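Local coordinates for protein homocysteine S-methyltransferase (PDB 5DMM) that catalyses methyl transfer from S-methylmethionine, or less efficiently S-adenosylmethionine, to homocysteine, using zinc as cofactor, at residues H150-E155 with L182-Y186; A189-F195 with Q221-I227. All blocks are in the same frame, centred on the assembly; numbering follows the deposited sequence.

Contact 1: residues H150-E155 with L182-Y186; sequences HRPRVE and LLTAY
Tyr186 lies with one ring face against Val154 and its hydroxyl edge against Glu155. Over the face, Val154 CG1 sits 4.3 Å from the Tyr186 ring centroid and 26° off the ring normal, which meets the description of a CH-pi contact. Glu155 OE2 lies at the ring edge, in its plane, and accepts a very short hydrogen bond (2.5 Å) from Tyr186 OH. The carboxylate is turned 72° from the ring, the Glu155 chain crosses the tyrosine roughly at a right angle, and Glu155 CG lies 3.5 Å from Tyr186 CE2. Lys89 lies only at long, weak ion-pair range from Glu155 OE1. Arg151, modelled in two conformers, also crosses the tyrosine at about a right angle in the one given here, with Tyr186 OH at its guanidinium edge and near its plane, but not bonded.

The two segments belong to helix 143-159 and the end of helix 173-183, successive outer helices of a TIM barrel with strand 164-170 between them in sequence. A type I turn from Leu183 to Tyr186 brings the tyrosine back toward the first helix.

Deeper in, Val154 and Leu182 meet tip to tip, with Val154 CG2 4.0 Å from Leu182 CD2. The valine's other branch, CG1, anti to the backbone N (chi1 166°), serves Tyr186 and approaches Leu183 CD2 at 4.2 Å. Leu182 CD2 also touches His150 CB at 3.7 Å. From CB the imidazole turns away from this methyl, and NE2 is hydrogen-bonded to Glu175, about two turns earlier on the helix that carries Leu182.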
# COMPACT_ATOMS: atom_id res chain seq x y z
N HIS A 150 -14.72 2.83 -4.65
CA HIS A 150 -13.62 3.24 -3.79
C HIS A 150 -13.99 4.21 -2.67
O HIS A 150 -13.34 4.22 -1.63
CB HIS A 150 -12.54 3.91 -4.64
CG HIS A 150 -11.66 2.95 -5.36
ND1 HIS A 150 -10.79 2.10 -4.71
CD2 HIS A 150 -11.51 2.69 -6.69
CE1 HIS A 150 -10.13 1.37 -5.60
NE2 HIS A 150 -10.56 1.71 -6.81
N ARG A 151 -15.02 5.03 -2.89
CA ARG A 151 -15.35 6.12 -1.96
C ARG A 151 -15.51 5.73 -0.48
O ARG A 151 -14.88 6.36 0.37
CB ARG A 151 -16.63 6.83 -2.43
CG ARG A 151 -17.07 7.96 -1.51
CD ARG A 151 -18.24 8.77 -2.10
NE ARG A 151 -17.87 9.46 -3.33
CZ ARG A 151 -18.34 9.15 -4.53
NH1 ARG A 151 -19.20 8.15 -4.67
NH2 ARG A 151 -17.95 9.83 -5.60
N PRO A 152 -16.33 4.71 -0.15
CA PRO A 152 -16.50 4.39 1.28
C PRO A 152 -15.21 4.03 2.01
O PRO A 152 -15.05 4.39 3.19
CB PRO A 152 -17.43 3.17 1.28
CG PRO A 152 -18.00 3.08 -0.07
CD PRO A 152 -17.07 3.76 -1.01
N ARG A 153 -14.30 3.32 1.34
CA ARG A 153 -13.04 2.94 1.97
C ARG A 153 -12.12 4.15 2.13
O ARG A 153 -11.46 4.30 3.16
CB ARG A 153 -12.33 1.83 1.18
CG ARG A 153 -10.90 1.56 1.66
CD ARG A 153 -10.33 0.31 1.01
NE ARG A 153 -10.41 0.39 -0.44
CZ ARG A 153 -10.01 -0.57 -1.27
NH1 ARG A 153 -9.49 -1.69 -0.79
NH2 ARG A 153 -10.14 -0.40 -2.58
N VAL A 154 -12.06 5.02 1.12
CA VAL A 154 -11.28 6.24 1.26
C VAL A 154 -11.78 7.05 2.45
O VAL A 154 -11.00 7.49 3.28
CB VAL A 154 -11.34 7.11 -0.03
CG1 VAL A 154 -10.81 8.51 0.25
CG2 VAL A 154 -10.53 6.45 -1.15
N GLU A 155 -13.10 7.21 2.57
CA GLU A 155 -13.65 7.98 3.67
C GLU A 155 -13.36 7.34 5.03
O GLU A 155 -12.95 8.03 5.96
CB GLU A 155 -15.16 8.18 3.45
CG GLU A 155 -15.40 9.23 2.37
CD GLU A 155 -16.88 9.55 2.12
OE1 GLU A 155 -17.76 9.00 2.81
OE2 GLU A 155 -17.14 10.37 1.21
N LEU A 182 -11.16 11.26 -7.45
CA LEU A 182 -11.81 11.03 -6.16
C LEU A 182 -11.08 11.72 -4.99
O LEU A 182 -11.72 12.31 -4.11
CB LEU A 182 -11.92 9.53 -5.88
CG LEU A 182 -12.56 9.14 -4.54
CD1 LEU A 182 -13.96 9.73 -4.40
CD2 LEU A 182 -12.60 7.63 -4.40
N LEU A 183 -9.76 11.65 -4.97
CA LEU A 183 -8.99 12.21 -3.86
C LEU A 183 -9.14 13.73 -3.73
O LEU A 183 -9.01 14.25 -2.63
CB LEU A 183 -7.50 11.86 -4.00
CG LEU A 183 -7.25 10.36 -3.79
CD1 LEU A 183 -5.76 10.08 -3.71
CD2 LEU A 183 -7.98 9.85 -2.56
N THR A 184 -9.39 14.42 -4.84
CA THR A 184 -9.55 15.87 -4.77
C THR A 184 -10.78 16.28 -3.94
O THR A 184 -10.84 17.40 -3.45
CB THR A 184 -9.65 16.51 -6.19
OG1 THR A 184 -10.85 16.07 -6.85
CG2 THR A 184 -8.44 16.12 -7.03
N ALA A 185 -11.73 15.36 -3.76
CA ALA A 185 -12.90 15.64 -2.94
C ALA A 185 -12.58 15.56 -1.44
O ALA A 185 -13.46 15.84 -0.61
CB ALA A 185 -14.03 14.69 -3.30
N TYR A 186 -11.35 15.18 -1.11
CA TYR A 186 -10.85 15.10 0.28
C TYR A 186 -9.54 15.87 0.36
O TYR A 186 -8.47 15.26 0.31
CB TYR A 186 -10.66 13.64 0.72
CG TYR A 186 -11.89 12.84 0.42
CD1 TYR A 186 -12.02 12.15 -0.78
CD2 TYR A 186 -12.96 12.86 1.30
CE1 TYR A 186 -13.18 11.47 -1.08
CE2 TYR A 186 -14.12 12.18 1.01
CZ TYR A 186 -14.22 11.49 -0.18
OH TYR A 186 -15.37 10.82 -0.48

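Contact 2: residues A189-F195 with Q221-I227; sequences ARAWFSF and QVVALGI
Gln221 opens the pairing with its side-chain amide: NE2 donates to Ala189 O at 3.2 Å, a bent bond (137° at the hydrogen). Arg190 NH1 reaches the same Ala189 O from the opposite face of its carbonyl plane, and the guanidinium and Gln221 amide planes stand 80° apart. Gln221 NE2 has a further acceptor in Leu183 O. The backbone O of Gln221 receives Ala191 N, after which Val223 N donates to Ala191 O at 2.9 Å.

Val222 turns its side chain to the same sheet face as Ala191 and Phe193, and its CG2, set beside the backbone N, lies 3.7 Å from Phe193 CE1. At Val223 the strand gains a residue: Phe193 N bonds to Ala224 O rather than to Val223 O, evidence for a beta bulge. Val223 CG1 meanwhile packs on Arg190 CD at 4.0 Å. Ala224 faces the other way, with its CB 3.8 Å from Trp192 CB. Beyond it, Leu225 CD2 approaches Phe193 CB, and Gly226 both donates to Phe193 O through N and accepts from Phe195 N through O (2.9 Å), restoring regular parallel pairing. Gly226 O also lies 3.2 Å from Phe195 CD2. Ile227 ends the segment beside Ser194 OG, whose hydrogen bond goes instead to Asn228.

The strands run 18° from parallel as neighbours in the TIM-barrel sheet, joined by a right-handed crossover through helix 209-217. Trp192, Ser194 and Ala224 face the barrel interior, where Trp192 NE1 bonds to Tyr253 of the homocysteine pocket; Phe193, Phe195 and Leu225 pack outward on Leu216 of helix 209-217, Phe193 and Phe195 also meet Ile176 of helix 173-183, and strand 164-170 flanks the far edge of 191-197.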
# COMPACT_ATOMS: atom_id res chain seq x y z
N ALA A 189 -6.29 14.82 2.15
CA ALA A 189 -5.73 13.51 1.85
C ALA A 189 -4.42 13.62 1.10
O ALA A 189 -4.26 14.50 0.25
CB ALA A 189 -6.73 12.67 1.05
N ARG A 190 -3.50 12.72 1.40
CA ARG A 190 -2.29 12.55 0.61
C ARG A 190 -2.17 11.07 0.26
O ARG A 190 -2.63 10.22 1.03
CB ARG A 190 -1.06 13.04 1.38
CG ARG A 190 -1.14 14.51 1.78
CD ARG A 190 -1.08 15.42 0.55
NE ARG A 190 -1.05 16.84 0.90
CZ ARG A 190 -2.13 17.60 1.06
NH1 ARG A 190 -3.35 17.08 0.90
NH2 ARG A 190 -2.00 18.89 1.37
N ALA A 191 -1.58 10.74 -0.89
CA ALA A 191 -1.49 9.33 -1.30
C ALA A 191 -0.22 9.02 -2.09
O ALA A 191 0.34 9.92 -2.74
CB ALA A 191 -2.71 8.94 -2.14
N TRP A 192 0.20 7.76 -2.06
CA TRP A 192 1.09 7.26 -3.11
C TRP A 192 0.25 6.37 -4.00
O TRP A 192 -0.77 5.84 -3.59
CB TRP A 192 2.34 6.54 -2.55
CG TRP A 192 2.22 5.12 -1.98
CD1 TRP A 192 1.92 3.97 -2.66
CD2 TRP A 192 2.49 4.72 -0.63
NE1 TRP A 192 1.96 2.88 -1.80
CE2 TRP A 192 2.32 3.31 -0.56
CE3 TRP A 192 2.87 5.41 0.53
CZ2 TRP A 192 2.51 2.59 0.63
CZ3 TRP A 192 3.06 4.69 1.70
CH2 TRP A 192 2.88 3.30 1.75
N PHE A 193 0.66 6.29 -5.26
CA PHE A 193 0.06 5.40 -6.24
C PHE A 193 1.14 4.42 -6.70
O PHE A 193 2.18 4.83 -7.23
CB PHE A 193 -0.48 6.18 -7.45
CG PHE A 193 -1.85 6.78 -7.24
CD1 PHE A 193 -2.13 7.57 -6.13
CD2 PHE A 193 -2.85 6.60 -8.19
CE1 PHE A 193 -3.40 8.13 -5.94
CE2 PHE A 193 -4.13 7.17 -8.01
CZ PHE A 193 -4.40 7.93 -6.89
N SER A 194 0.88 3.14 -6.47
CA SER A 194 1.82 2.10 -6.86
C SER A 194 1.14 1.12 -7.81
O SER A 194 -0.02 0.76 -7.61
CB SER A 194 2.37 1.40 -5.62
OG SER A 194 3.25 0.36 -6.00
N PHE A 195 1.89 0.69 -8.83
CA PHE A 195 1.34 0.00 -10.01
C PHE A 195 1.86 -1.42 -10.19
O PHE A 195 2.99 -1.73 -9.77
CB PHE A 195 1.69 0.80 -11.28
CG PHE A 195 1.51 2.27 -11.13
CD1 PHE A 195 0.25 2.81 -10.88
CD2 PHE A 195 2.59 3.13 -11.23
CE1 PHE A 195 0.08 4.17 -10.73
CE2 PHE A 195 2.43 4.50 -11.08
CZ PHE A 195 1.17 5.01 -10.83
N GLN A 221 -1.87 16.09 -4.53
CA GLN A 221 -2.08 15.18 -3.41
C GLN A 221 -1.34 13.86 -3.57
O GLN A 221 -1.15 13.14 -2.59
CB GLN A 221 -3.55 14.88 -3.22
CG GLN A 221 -4.35 16.06 -2.73
CD GLN A 221 -5.82 15.79 -2.84
OE1 GLN A 221 -6.36 15.73 -3.95
NE2 GLN A 221 -6.49 15.58 -1.70
N VAL A 222 -0.96 13.52 -4.80
CA VAL A 222 -0.17 12.31 -5.05
C VAL A 222 1.30 12.64 -4.80
O VAL A 222 1.96 13.33 -5.60
CB VAL A 222 -0.37 11.76 -6.47
CG1 VAL A 222 0.51 10.54 -6.69
CG2 VAL A 222 -1.84 11.39 -6.70
N VAL A 223 1.81 12.18 -3.67
CA VAL A 223 3.13 12.61 -3.22
C VAL A 223 4.24 11.60 -3.49
O VAL A 223 5.41 11.87 -3.20
CB VAL A 223 3.11 12.94 -1.72
CG1 VAL A 223 2.18 14.12 -1.45
CG2 VAL A 223 2.65 11.73 -0.93
N ALA A 224 3.87 10.43 -4.03
CA ALA A 224 4.85 9.43 -4.43
C ALA A 224 4.23 8.42 -5.40
O ALA A 224 3.00 8.24 -5.43
CB ALA A 224 5.44 8.72 -3.19
N LEU A 225 5.08 7.80 -6.21
CA LEU A 225 4.67 6.88 -7.28
C LEU A 225 5.59 5.68 -7.23
O LEU A 225 6.75 5.82 -6.90
CB LEU A 225 4.79 7.53 -8.66
CG LEU A 225 4.07 8.82 -8.98
CD1 LEU A 225 4.28 9.17 -10.42
CD2 LEU A 225 2.61 8.61 -8.71
N GLY A 226 5.12 4.51 -7.62
CA GLY A 226 6.06 3.40 -7.70
C GLY A 226 5.47 2.08 -8.14
O GLY A 226 4.49 2.04 -8.86
N ILE A 227 6.10 1.00 -7.69
CA ILE A 227 5.69 -0.34 -8.09
C ILE A 227 5.62 -1.27 -6.88
O ILE A 227 6.38 -1.14 -5.92
CB ILE A 227 6.66 -0.92 -9.14
CG1 ILE A 227 8.08 -0.87 -8.58
CG2 ILE A 227 6.55 -0.14 -10.45
CD1 ILE A 227 9.14 -1.57 -9.44

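Contact 1 belongs to the outer helical layer and is partly buried, its centre about 16 Å from the centre of the chain; contact 2 is buried in the barrel sheet, about 9 Å from that centre. Chemistry follows place: one side-chain hydrogen bond between partly exposed residues and methyl packing beneath it join the helices, whereas repeated backbone bonds join the strands. Helix 173-183 is followed, after a short turn and loop, by strand 191-197, and the contacts meet at this junction. Leu183 CD1 packs 3.6 Å from Ala191 CB, and the glutamine that opens the second strand ties on to the same helix end through its amide.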